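Dual function macrocyclase-peptidase POPB (Galerina marginata, PDB 5N4B) cleaves peptide bonds after prolyl residues and macrocyclises peptides in the biosynthesis of the amanitin family of mushroom toxins. Local coordinates at residues Y275-K280 and K284-W289; Y315-I318 and L324-I327; I339-D342 and E347-I350; N366-N369 and F373-I376. The protein carries 1 engineered substitution. All coordinates share one frame; numbering follows the deposited sequence.

Interaction 1 (Y275-K280 and K284-W289); sequences YLYQFK and KKNLLW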
loop_
_atom_site.group_PDB
_atom_site.type_symbol
_atom_site.label_atom_id
_atom_site.label_comp_id
_atom_site.label_asym_id
_atom_site.label_seq_id
_atom_site.Cartn_x
_atom_site.Cartn_y
_atom_site.Cartn_z
ATOM N N TYR A 275 -9.210 22.748 4.423
ATOM C CA TYR A 275 -8.560 22.555 3.152
ATOM C C TYR A 275 -9.239 21.462 2.357
ATOM O O TYR A 275 -9.614 20.413 2.914
ATOM C CB TYR A 275 -7.122 22.159 3.395
ATOM C CG TYR A 275 -6.317 23.094 4.270
ATOM C CD1 TYR A 275 -5.846 24.329 3.799
ATOM C CD2 TYR A 275 -5.996 22.768 5.583
ATOM C CE1 TYR A 275 -5.101 25.161 4.590
ATOM C CE2 TYR A 275 -5.219 23.626 6.365
ATOM C CZ TYR A 275 -4.788 24.815 5.846
ATOM O OH TYR A 275 -4.022 25.618 6.656
ATOM N N LEU A 276 -9.382 21.695 1.040
ATOM C CA LEU A 276 -9.930 20.708 0.118
ATOM C C LEU A 276 -8.913 20.388 -0.945
ATOM O O LEU A 276 -8.395 21.292 -1.613
ATOM C CB LEU A 276 -11.179 21.252 -0.557
ATOM C CG LEU A 276 -11.865 20.334 -1.593
ATOM C CD1 LEU A 276 -12.582 19.194 -0.950
ATOM C CD2 LEU A 276 -12.826 21.152 -2.479
ATOM N N TYR A 277 -8.638 19.108 -1.093
ATOM C CA TYR A 277 -7.794 18.594 -2.149
ATOM C C TYR A 277 -8.686 17.916 -3.188
ATOM O O TYR A 277 -9.703 17.288 -2.850
ATOM C CB TYR A 277 -6.837 17.532 -1.634
ATOM C CG TYR A 277 -5.981 17.929 -0.441
ATOM C CD1 TYR A 277 -5.026 18.895 -0.521
ATOM C CD2 TYR A 277 -6.104 17.255 0.740
ATOM C CE1 TYR A 277 -4.265 19.226 0.572
ATOM C CE2 TYR A 277 -5.330 17.582 1.837
ATOM C CZ TYR A 277 -4.399 18.557 1.735
ATOM O OH TYR A 277 -3.577 18.845 2.829
ATOM N N GLN A 278 -8.340 18.067 -4.458
ATOM C CA GLN A 278 -9.001 17.363 -5.555
ATOM C C GLN A 278 -7.994 16.631 -6.423
ATOM O O GLN A 278 -6.926 17.168 -6.745
ATOM C CB GLN A 278 -9.801 18.292 -6.451
ATOM C CG GLN A 278 -10.709 19.249 -5.649
ATOM C CD GLN A 278 -11.629 20.080 -6.492
ATOM O OE1 GLN A 278 -12.184 19.617 -7.503
ATOM N NE2 GLN A 278 -11.790 21.325 -6.085
ATOM N N PHE A 279 -8.361 15.415 -6.811
ATOM C CA PHE A 279 -7.514 14.519 -7.588
ATOM C C PHE A 279 -8.297 14.046 -8.798
ATOM O O PHE A 279 -9.448 13.603 -8.660
ATOM C CB PHE A 279 -7.072 13.295 -6.774
ATOM C CG PHE A 279 -6.495 13.635 -5.424
ATOM C CD1 PHE A 279 -7.336 13.743 -4.325
ATOM C CD2 PHE A 279 -5.138 13.856 -5.256
ATOM C CE1 PHE A 279 -6.819 14.060 -3.046
ATOM C CE2 PHE A 279 -4.631 14.207 -3.978
ATOM C CZ PHE A 279 -5.457 14.305 -2.913
ATOM N N LYS A 280 -7.683 14.071 -9.954
ATOM C CA LYS A 280 -8.356 13.607 -11.190
ATOM C C LYS A 280 -7.891 12.236 -11.675
ATOM O O LYS A 280 -8.547 11.662 -12.554
ATOM C CB LYS A 280 -8.192 14.636 -12.310
ATOM C CG LYS A 280 -6.789 14.849 -12.795
ATOM C CD LYS A 280 -6.791 15.708 -14.042
ATOM C CE LYS A 280 -5.369 15.860 -14.578
ATOM N NZ LYS A 280 -5.374 16.719 -15.814
ATOM N N LYS A 284 0.263 12.303 -9.009
ATOM C CA LYS A 284 0.412 13.017 -7.787
ATOM C C LYS A 284 0.191 14.528 -7.947
ATOM O O LYS A 284 0.857 15.349 -7.366
ATOM C CB LYS A 284 1.808 12.760 -7.279
ATOM C CG LYS A 284 2.067 11.311 -7.046
ATOM C CD LYS A 284 1.211 10.847 -5.909
ATOM C CE LYS A 284 2.019 10.853 -4.631
ATOM N NZ LYS A 284 1.289 11.059 -3.370
ATOM N N LYS A 285 -0.791 14.867 -8.733
ATOM C CA LYS A 285 -1.156 16.253 -8.943
ATOM C C LYS A 285 -2.502 16.504 -8.301
ATOM O O LYS A 285 -3.339 15.709 -8.382
ATOM C CB LYS A 285 -1.194 16.637 -10.414
ATOM C CG LYS A 285 0.101 16.485 -11.189
ATOM C CD LYS A 285 -0.114 16.808 -12.664
ATOM C CE LYS A 285 1.175 16.783 -13.439
ATOM N NZ LYS A 285 1.705 15.439 -13.720
ATOM N N ASN A 286 -2.628 17.631 -7.632
ATOM C CA ASN A 286 -3.861 17.971 -7.001
ATOM C C ASN A 286 -4.170 19.447 -6.916
ATOM O O ASN A 286 -3.351 20.258 -6.895
ATOM C CB ASN A 286 -3.981 17.317 -5.587
ATOM C CG ASN A 286 -3.033 17.886 -4.537
ATOM O OD1 ASN A 286 -3.375 18.704 -3.712
ATOM N ND2 ASN A 286 -1.904 17.433 -4.591
ATOM N N LEU A 287 -5.450 19.732 -6.835
ATOM C CA LEU A 287 -5.900 21.065 -6.520
ATOM C C LEU A 287 -5.900 21.258 -5.003
ATOM O O LEU A 287 -5.907 20.304 -4.211
ATOM C CB LEU A 287 -7.326 21.328 -7.057
ATOM C CG LEU A 287 -7.524 20.998 -8.530
ATOM C CD1 LEU A 287 -8.913 21.415 -8.974
ATOM C CD2 LEU A 287 -6.499 21.599 -9.415
ATOM N N LEU A 288 -5.887 22.506 -4.587
ATOM C CA LEU A 288 -5.897 22.853 -3.174
ATOM C C LEU A 288 -6.690 24.140 -3.010
ATOM O O LEU A 288 -6.286 25.202 -3.505
ATOM C CB LEU A 288 -4.470 23.031 -2.637
ATOM C CG LEU A 288 -4.352 23.677 -1.242
ATOM C CD1 LEU A 288 -4.909 22.764 -0.242
ATOM C CD2 LEU A 288 -2.912 24.055 -0.946
ATOM N N TRP A 289 -7.839 24.026 -2.348
ATOM C CA TRP A 289 -8.690 25.169 -2.048
ATOM C C TRP A 289 -8.754 25.336 -0.537
ATOM O O TRP A 289 -8.595 24.356 0.231
ATOM C CB TRP A 289 -10.105 25.027 -2.628
ATOM C CG TRP A 289 -10.212 24.945 -4.134
ATOM C CD1 TRP A 289 -9.226 25.070 -5.057
ATOM C CD2 TRP A 289 -11.419 24.713 -4.856
ATOM N NE1 TRP A 289 -9.748 24.916 -6.326
ATOM C CE2 TRP A 289 -11.095 24.713 -6.224
ATOM C CE3 TRP A 289 -12.741 24.497 -4.463
ATOM C CZ2 TRP A 289 -12.047 24.519 -7.210
ATOM C CZ3 TRP A 289 -13.703 24.275 -5.452
ATOM C CH2 TRP A 289 -13.339 24.327 -6.805
HETATM O O HOH W 1 -4.719 13.993 -9.937
#
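Strands 275-279 and 287-289 run antiparallel, their axes approaching to 4.7 Å at 160°, with L276 facing W289 and Q278 facing L287 in hydrogen-bonded pairs. L276 and W289 bond to each other twice, and the bond from W289 N to L276 O is nearly straight (2.9 Å, 170° at the hydrogen). Around Q278 the bonding is uneven: L287 N reaches Q278 O at 3.0 Å, whereas the return bond from Q278 N to L287 O is weak. On the side of L276, Q278, L287 and W289, the extended Q278 chain brings NE2 over one face of the W289 ring, 3.4 Å from CZ2, the amide plane standing steeply to the ring at 80°. The methylene CB and the carboxamide carbon of Q278 lie against L287, and L276 CD2 approaches W289 CE3 at 3.9 Å. On the other side, Y277 and L288 run side by side, CE1 of the ring 3.7 Å from L288 CD1. F279 places CE2 near N286 CB at 3.6 Å. Next to the turn, a water accepts from K280 N and can donate to K285 O. A long glutamine suits its place because its aliphatic part packs on leucine while NE2 meets an electron-rich indole. Backbone bonds thus hold the register of two middle strands of a propeller blade, and the polar ends tie outward, Y277 OH to D266 and W289 NE1 to N309.

Interaction 2 (Y315-I318 and L324-I327); sequences YNII and LVYI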
loop_
_atom_site.group_PDB
_atom_site.type_symbol
_atom_site.label_atom_id
_atom_site.label_comp_id
_atom_site.label_asym_id
_atom_site.label_seq_id
_atom_site.Cartn_x
_atom_site.Cartn_y
_atom_site.Cartn_z
ATOM N N TYR A 315 0.422 19.016 -3.695
ATOM C CA TYR A 315 0.428 19.938 -2.567
ATOM C C TYR A 315 -0.242 19.257 -1.384
ATOM O O TYR A 315 -1.381 18.798 -1.499
ATOM C CB TYR A 315 -0.359 21.195 -2.896
ATOM C CG TYR A 315 0.159 22.086 -3.990
ATOM C CD1 TYR A 315 -0.189 21.834 -5.322
ATOM C CD2 TYR A 315 0.974 23.186 -3.715
ATOM C CE1 TYR A 315 0.232 22.631 -6.329
ATOM C CE2 TYR A 315 1.391 23.976 -4.722
ATOM C CZ TYR A 315 1.026 23.719 -6.017
ATOM O OH TYR A 315 1.432 24.610 -6.996
ATOM N N ASN A 316 0.442 19.205 -0.253
ATOM C CA ASN A 316 -0.101 18.636 0.966
ATOM C C ASN A 316 0.209 19.567 2.137
ATOM O O ASN A 316 1.376 19.879 2.380
ATOM C CB ASN A 316 0.468 17.229 1.198
ATOM C CG ASN A 316 -0.255 16.484 2.328
ATOM O OD1 ASN A 316 0.272 16.365 3.403
ATOM N ND2 ASN A 316 -1.506 16.087 2.090
ATOM N N ILE A 317 -0.800 19.971 2.888
ATOM C CA ILE A 317 -0.583 20.905 3.982
ATOM C C ILE A 317 0.205 20.266 5.119
ATOM O O ILE A 317 -0.088 19.144 5.555
ATOM C CB ILE A 317 -1.925 21.375 4.566
ATOM C CG1 ILE A 317 -2.825 22.007 3.519
ATOM C CG2 ILE A 317 -1.684 22.346 5.751
ATOM C CD1 ILE A 317 -2.226 23.139 2.817
ATOM N N ILE A 318 1.151 21.001 5.674
ATOM C CA ILE A 318 1.852 20.632 6.913
ATOM C C ILE A 318 1.202 21.321 8.106
ATOM O O ILE A 318 0.753 20.664 9.049
ATOM C CB ILE A 318 3.346 21.021 6.837
ATOM C CG1 ILE A 318 4.007 20.326 5.665
ATOM C CG2 ILE A 318 4.024 20.704 8.168
ATOM C CD1 ILE A 318 5.275 20.976 5.208
ATOM N N LEU A 324 0.018 32.240 7.240
ATOM C CA LEU A 324 1.164 31.648 6.542
ATOM C C LEU A 324 1.018 30.132 6.585
ATOM O O LEU A 324 1.140 29.521 7.657
ATOM C CB LEU A 324 2.457 32.080 7.226
ATOM C CG LEU A 324 3.739 31.777 6.434
ATOM C CD1 LEU A 324 3.798 32.633 5.210
ATOM C CD2 LEU A 324 4.941 32.053 7.326
ATOM N N VAL A 325 0.771 29.539 5.434
ATOM C CA VAL A 325 0.483 28.104 5.310
ATOM C C VAL A 325 1.741 27.407 4.793
ATOM O O VAL A 325 2.309 27.816 3.749
ATOM C CB VAL A 325 -0.687 27.872 4.360
ATOM C CG1 VAL A 325 -1.027 26.430 4.298
ATOM C CG2 VAL A 325 -1.906 28.644 4.828
ATOM N N TYR A 326 2.158 26.353 5.498
ATOM C CA TYR A 326 3.349 25.579 5.159
ATOM C C TYR A 326 2.906 24.315 4.436
ATOM O O TYR A 326 2.021 23.590 4.932
ATOM C CB TYR A 326 4.093 25.195 6.445
ATOM C CG TYR A 326 4.751 26.322 7.183
ATOM C CD1 TYR A 326 3.998 27.282 7.853
ATOM C CD2 TYR A 326 6.124 26.441 7.236
ATOM C CE1 TYR A 326 4.621 28.347 8.538
ATOM C CE2 TYR A 326 6.748 27.474 7.889
ATOM C CZ TYR A 326 6.005 28.410 8.552
ATOM O OH TYR A 326 6.574 29.441 9.263
ATOM N N ILE A 327 3.502 24.043 3.275
ATOM C CA ILE A 327 3.006 23.037 2.354
ATOM C C ILE A 327 4.173 22.236 1.827
ATOM O O ILE A 327 5.163 22.813 1.336
ATOM C CB ILE A 327 2.246 23.681 1.188
ATOM C CG1 ILE A 327 1.173 24.650 1.722
ATOM C CG2 ILE A 327 1.620 22.623 0.312
ATOM C CD1 ILE A 327 0.295 25.338 0.637
#
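I317 and I327 face each other as a non-hydrogen-bonded pair, their CA atoms 4.5 Å apart, in the hairpin that begins a four-stranded blade of the beta-propeller. The short strand axes lie at 120° to each other, far from strictly antiparallel; the chain bends at I318 (psi -57°), which helps account for the departure. Of polar bonds, I318 N gives its hydrogen to Y326 O at 2.8 Å, with 162° at the hydrogen. A longer CA-H...O contact, from I327 CA to N316 O, lies beside it.

Apolar contacts make up the rest. With CG1 anti to its carbonyl carbon (chi1 -57°), I317 sends CD1 against two partners of the opposite strand, 3.8 Å from V325 CG1 and 3.9 Å from I327 CG1. I318 lays CD1 against the backbone of I327, and its CB lies 4.3 Å from Y326 CB. Branched residues suit these places, since beta-branching favours extended backbone and each branch can meet a different neighbour. V325 and I327 bond onward to I341 and I339 of the next strand, while I317 and I327 both touch L288 of the preceding blade. I327 CG2, the branch anti to its backbone N, lies at the edge of the Y315 ring, near its plane, and 4.0 Å from Y315 CB.

Interaction 3 (I339-D342 and E347-I350); sequences ITID and EPEI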
loop_
_atom_site.group_PDB
_atom_site.type_symbol
_atom_site.label_atom_id
_atom_site.label_comp_id
_atom_site.label_asym_id
_atom_site.label_seq_id
_atom_site.Cartn_x
_atom_site.Cartn_y
_atom_site.Cartn_z
ATOM N N ILE A 339 7.175 24.817 0.953
ATOM C CA ILE A 339 6.911 26.205 0.649
ATOM C C ILE A 339 6.007 26.794 1.730
ATOM O O ILE A 339 5.347 26.092 2.504
ATOM C CB ILE A 339 6.276 26.410 -0.750
ATOM C CG1 ILE A 339 4.927 25.691 -0.805
ATOM C CG2 ILE A 339 7.201 25.941 -1.856
ATOM C CD1 ILE A 339 4.112 26.076 -2.052
ATOM N N THR A 340 5.970 28.125 1.775
ATOM C CA THR A 340 4.909 28.846 2.448
ATOM C C THR A 340 4.091 29.610 1.417
ATOM O O THR A 340 4.643 30.173 0.468
ATOM C CB THR A 340 5.461 29.802 3.506
ATOM O OG1 THR A 340 6.364 30.772 2.910
ATOM C CG2 THR A 340 6.161 29.033 4.640
ATOM N N ILE A 341 2.767 29.650 1.636
ATOM C CA ILE A 341 1.826 30.479 0.864
ATOM C C ILE A 341 1.194 31.397 1.898
ATOM O O ILE A 341 0.562 30.928 2.858
ATOM C CB ILE A 341 0.779 29.651 0.098
ATOM C CG1 ILE A 341 1.429 28.708 -0.943
ATOM C CG2 ILE A 341 -0.221 30.596 -0.610
ATOM C CD1 ILE A 341 0.495 27.867 -1.788
ATOM N N ASP A 342 1.400 32.702 1.737
ATOM C CA ASP A 342 0.899 33.707 2.660
ATOM C C ASP A 342 -0.461 34.207 2.160
ATOM O O ASP A 342 -0.554 34.878 1.125
ATOM C CB ASP A 342 1.916 34.843 2.782
ATOM C CG ASP A 342 1.549 35.838 3.809
ATOM O OD1 ASP A 342 0.360 35.941 4.169
ATOM O OD2 ASP A 342 2.459 36.524 4.326
ATOM N N GLU A 347 -2.995 38.345 -3.840
ATOM C CA GLU A 347 -2.155 37.484 -4.653
ATOM C C GLU A 347 -1.229 36.807 -3.689
ATOM O O GLU A 347 -0.261 37.425 -3.234
ATOM C CB GLU A 347 -1.357 38.253 -5.710
ATOM C CG GLU A 347 -2.124 38.426 -6.984
ATOM C CD GLU A 347 -2.401 37.080 -7.628
ATOM O OE1 GLU A 347 -3.584 36.694 -7.722
ATOM O OE2 GLU A 347 -1.428 36.378 -7.979
ATOM N N PRO A 348 -1.490 35.556 -3.314
ATOM C CA PRO A 348 -0.651 34.930 -2.303
ATOM C C PRO A 348 0.821 35.028 -2.674
ATOM O O PRO A 348 1.231 34.867 -3.836
ATOM C CB PRO A 348 -1.086 33.465 -2.352
ATOM C CG PRO A 348 -2.461 33.456 -2.985
ATOM C CD PRO A 348 -2.461 34.618 -3.917
ATOM N N GLU A 349 1.626 35.283 -1.664
ATOM C CA GLU A 349 3.082 35.216 -1.809
ATOM C C GLU A 349 3.582 33.798 -1.496
ATOM O O GLU A 349 3.268 33.249 -0.432
ATOM C CB GLU A 349 3.657 36.235 -0.852
ATOM C CG GLU A 349 5.137 36.446 -0.946
ATOM C CD GLU A 349 5.546 37.653 -0.147
ATOM O OE1 GLU A 349 5.749 38.748 -0.728
ATOM O OE2 GLU A 349 5.608 37.524 1.085
ATOM N N ILE A 350 4.410 33.252 -2.391
ATOM C CA ILE A 350 4.932 31.868 -2.341
ATOM C C ILE A 350 6.455 31.903 -2.232
ATOM O O ILE A 350 7.118 32.623 -2.992
ATOM C CB ILE A 350 4.465 31.047 -3.553
ATOM C CG1 ILE A 350 2.910 31.126 -3.650
ATOM C CG2 ILE A 350 4.957 29.616 -3.458
ATOM C CD1 ILE A 350 2.305 30.264 -4.776
HETATM O O HOH W 2 5.314 32.950 1.726
HETATM O O HOH W 3 5.047 35.480 2.713
#
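The outer hairpin of a beta-propeller blade joins strand 337-342 to the edge strand 349-352, and here I341 pairs with I350 and D342 with E349. D342 N donates to E349 O at 2.9 Å, 165° at the hydrogen. CA-H...O contacts from I350 CA to T340 O and from P348 CA to D342 O support the same register.

On one side of the sheet, hydrophobic branches lie side by side. I341 CG2 presses on P348 CB at 3.5 Å, tighter than a usual carbon contact, while its CG1 meets I350 CG1 at 3.9 Å. The other branch of I350, CG2, touches I339 CD1. Proline fits this strand entrance because its ring offers a compact apolar surface to the isoleucine. I341 also reaches V307 of the preceding blade.

The other side is polar. D342 OD2 and E349 OE2 stand 4.6 Å apart, and one water can donate to either, at 3.2 Å to D342 OD2 and 2.7 Å to E349 OE2. D342 OD1 bonds to S344 of the connecting turn. A second water lies between T340 OG1 and E349 O. If both carboxylates are charged, the shared water would probably ease their repulsion at this hydrated rim, while I339 and I341 are buried and I350 lies at the exposed edge.

Interaction 4 (N366-N369 and F373-I376); sequences NCAN and FVAI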
loop_
_atom_site.group_PDB
_atom_site.type_symbol
_atom_site.label_atom_id
_atom_site.label_comp_id
_atom_site.label_asym_id
_atom_site.label_seq_id
_atom_site.Cartn_x
_atom_site.Cartn_y
_atom_site.Cartn_z
ATOM N N ASN A 366 6.369 16.899 9.448
ATOM C CA ASN A 366 5.367 17.149 10.493
ATOM C C ASN A 366 5.801 18.324 11.361
ATOM O O ASN A 366 6.982 18.477 11.677
ATOM C CB ASN A 366 5.174 15.951 11.394
ATOM C CG ASN A 366 4.519 14.778 10.715
ATOM O OD1 ASN A 366 4.488 14.620 9.476
ATOM N ND2 ASN A 366 3.984 13.895 11.534
ATOM N N CYS A 367 4.873 19.174 11.749
ATOM C CA CYS A 367 5.169 20.179 12.745
ATOM C C CYS A 367 5.024 19.553 14.126
ATOM O O CYS A 367 4.051 18.826 14.373
ATOM C CB CYS A 367 4.174 21.324 12.589
ATOM S SG CYS A 367 4.380 22.705 13.728
ATOM N N ALA A 368 5.965 19.838 14.995
ATOM C CA ALA A 368 6.042 19.254 16.327
ATOM C C ALA A 368 6.314 20.334 17.352
ATOM O O ALA A 368 7.055 21.304 17.108
ATOM C CB ALA A 368 7.143 18.207 16.410
ATOM N N ASN A 369 5.742 20.151 18.534
ATOM C CA ASN A 369 5.971 21.081 19.645
ATOM C C ASN A 369 5.716 22.512 19.190
ATOM O O ASN A 369 6.511 23.425 19.462
ATOM C CB ASN A 369 7.366 20.926 20.251
ATOM C CG ASN A 369 7.548 21.694 21.553
ATOM O OD1 ASN A 369 6.591 21.884 22.309
ATOM N ND2 ASN A 369 8.794 22.121 21.829
ATOM N N PHE A 373 9.874 21.477 13.085
ATOM C CA PHE A 373 9.502 20.590 11.994
ATOM C C PHE A 373 10.396 19.369 12.023
ATOM O O PHE A 373 11.599 19.482 12.218
ATOM C CB PHE A 373 9.585 21.280 10.638
ATOM C CG PHE A 373 8.668 22.448 10.513
ATOM C CD1 PHE A 373 7.378 22.255 10.066
ATOM C CD2 PHE A 373 9.069 23.698 10.894
ATOM C CE1 PHE A 373 6.499 23.310 9.961
ATOM C CE2 PHE A 373 8.184 24.761 10.772
ATOM C CZ PHE A 373 6.926 24.584 10.320
ATOM N N VAL A 374 9.807 18.193 11.828
ATOM C CA VAL A 374 10.532 16.928 11.704
ATOM C C VAL A 374 10.380 16.504 10.253
ATOM O O VAL A 374 9.269 16.506 9.721
ATOM C CB VAL A 374 10.004 15.864 12.676
ATOM C CG1 VAL A 374 10.871 14.619 12.655
ATOM C CG2 VAL A 374 9.893 16.419 14.111
ATOM N N ALA A 375 11.509 16.193 9.593
ATOM C CA ALA A 375 11.532 15.882 8.170
ATOM C C ALA A 375 12.184 14.535 7.965
ATOM O O ALA A 375 13.192 14.222 8.594
ATOM C CB ALA A 375 12.366 16.919 7.414
ATOM N N ILE A 376 11.621 13.751 7.049
ATOM C CA ILE A 376 12.238 12.507 6.592
ATOM C C ILE A 376 12.626 12.718 5.149
ATOM O O ILE A 376 11.778 13.073 4.310
ATOM C CB ILE A 376 11.318 11.300 6.757
ATOM C CG1 ILE A 376 11.128 11.038 8.244
ATOM C CG2 ILE A 376 11.934 10.056 6.055
ATOM C CD1 ILE A 376 10.073 10.029 8.503
#
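N366 O receives the hydrogen of V374 N at 2.8 Å, nearly straight at 169°, and F373 CA approaches the same oxygen at 3.3 Å in a CA-H...O contact. The return bond, N366 N to V374 O at 2.9 Å, completes the hydrogen-bonded pair. C367 and F373 form the neighbouring non-hydrogen-bonded pair, with CA atoms 4.4 Å apart. These strands, 361-368 and 372-379, make the first hairpin of a four-stranded propeller blade, and their short axes run at 146°.

C367 SG is anti to its backbone N (chi1 -179°) and stands 4.8 Å from the centroid of the F373 ring, 27° off its normal, in an oblique sulfur-aromatic contact. The cysteine CB is 4.0 Å from F373 CE1. A small, polarisable thiol suits contact with an aromatic ring. Beyond this pair, the F373 ring meets F353 edge to face and also touches Y326 of the preceding blade. On the side of N366 and V374, A368 CB lies 4.0 Å from V374 CG2, the alanine methyl and the valine branch in apolar contact. N366 ND2 bonds to the side-chain oxygen of N410, whose own amide nitrogen reaches C367 O.

Overall arrangement
All four contacts are antiparallel hairpins of the beta-propeller, away from the catalytic residues, and they fall in three successive four-stranded sheets. Interactions 2 and 3 share one sheet, where strands 324-329 and 337-342 are direct neighbours, with I327 and I341 packed together. Interaction 1 belongs to the preceding sheet and touches interaction 2 where Y277 OH meets I317 N; interaction 4 lies in the following sheet and meets interaction 2 through Y326 and F373. Interactions 1 and 4 are buried, and aromatic rings take part in both. Interaction 2 is partly buried and largely aliphatic. Interaction 3, at an outer edge strand, combines isoleucines with hydrated carboxylates. Its centre lies about 20 Å from that of interaction 4.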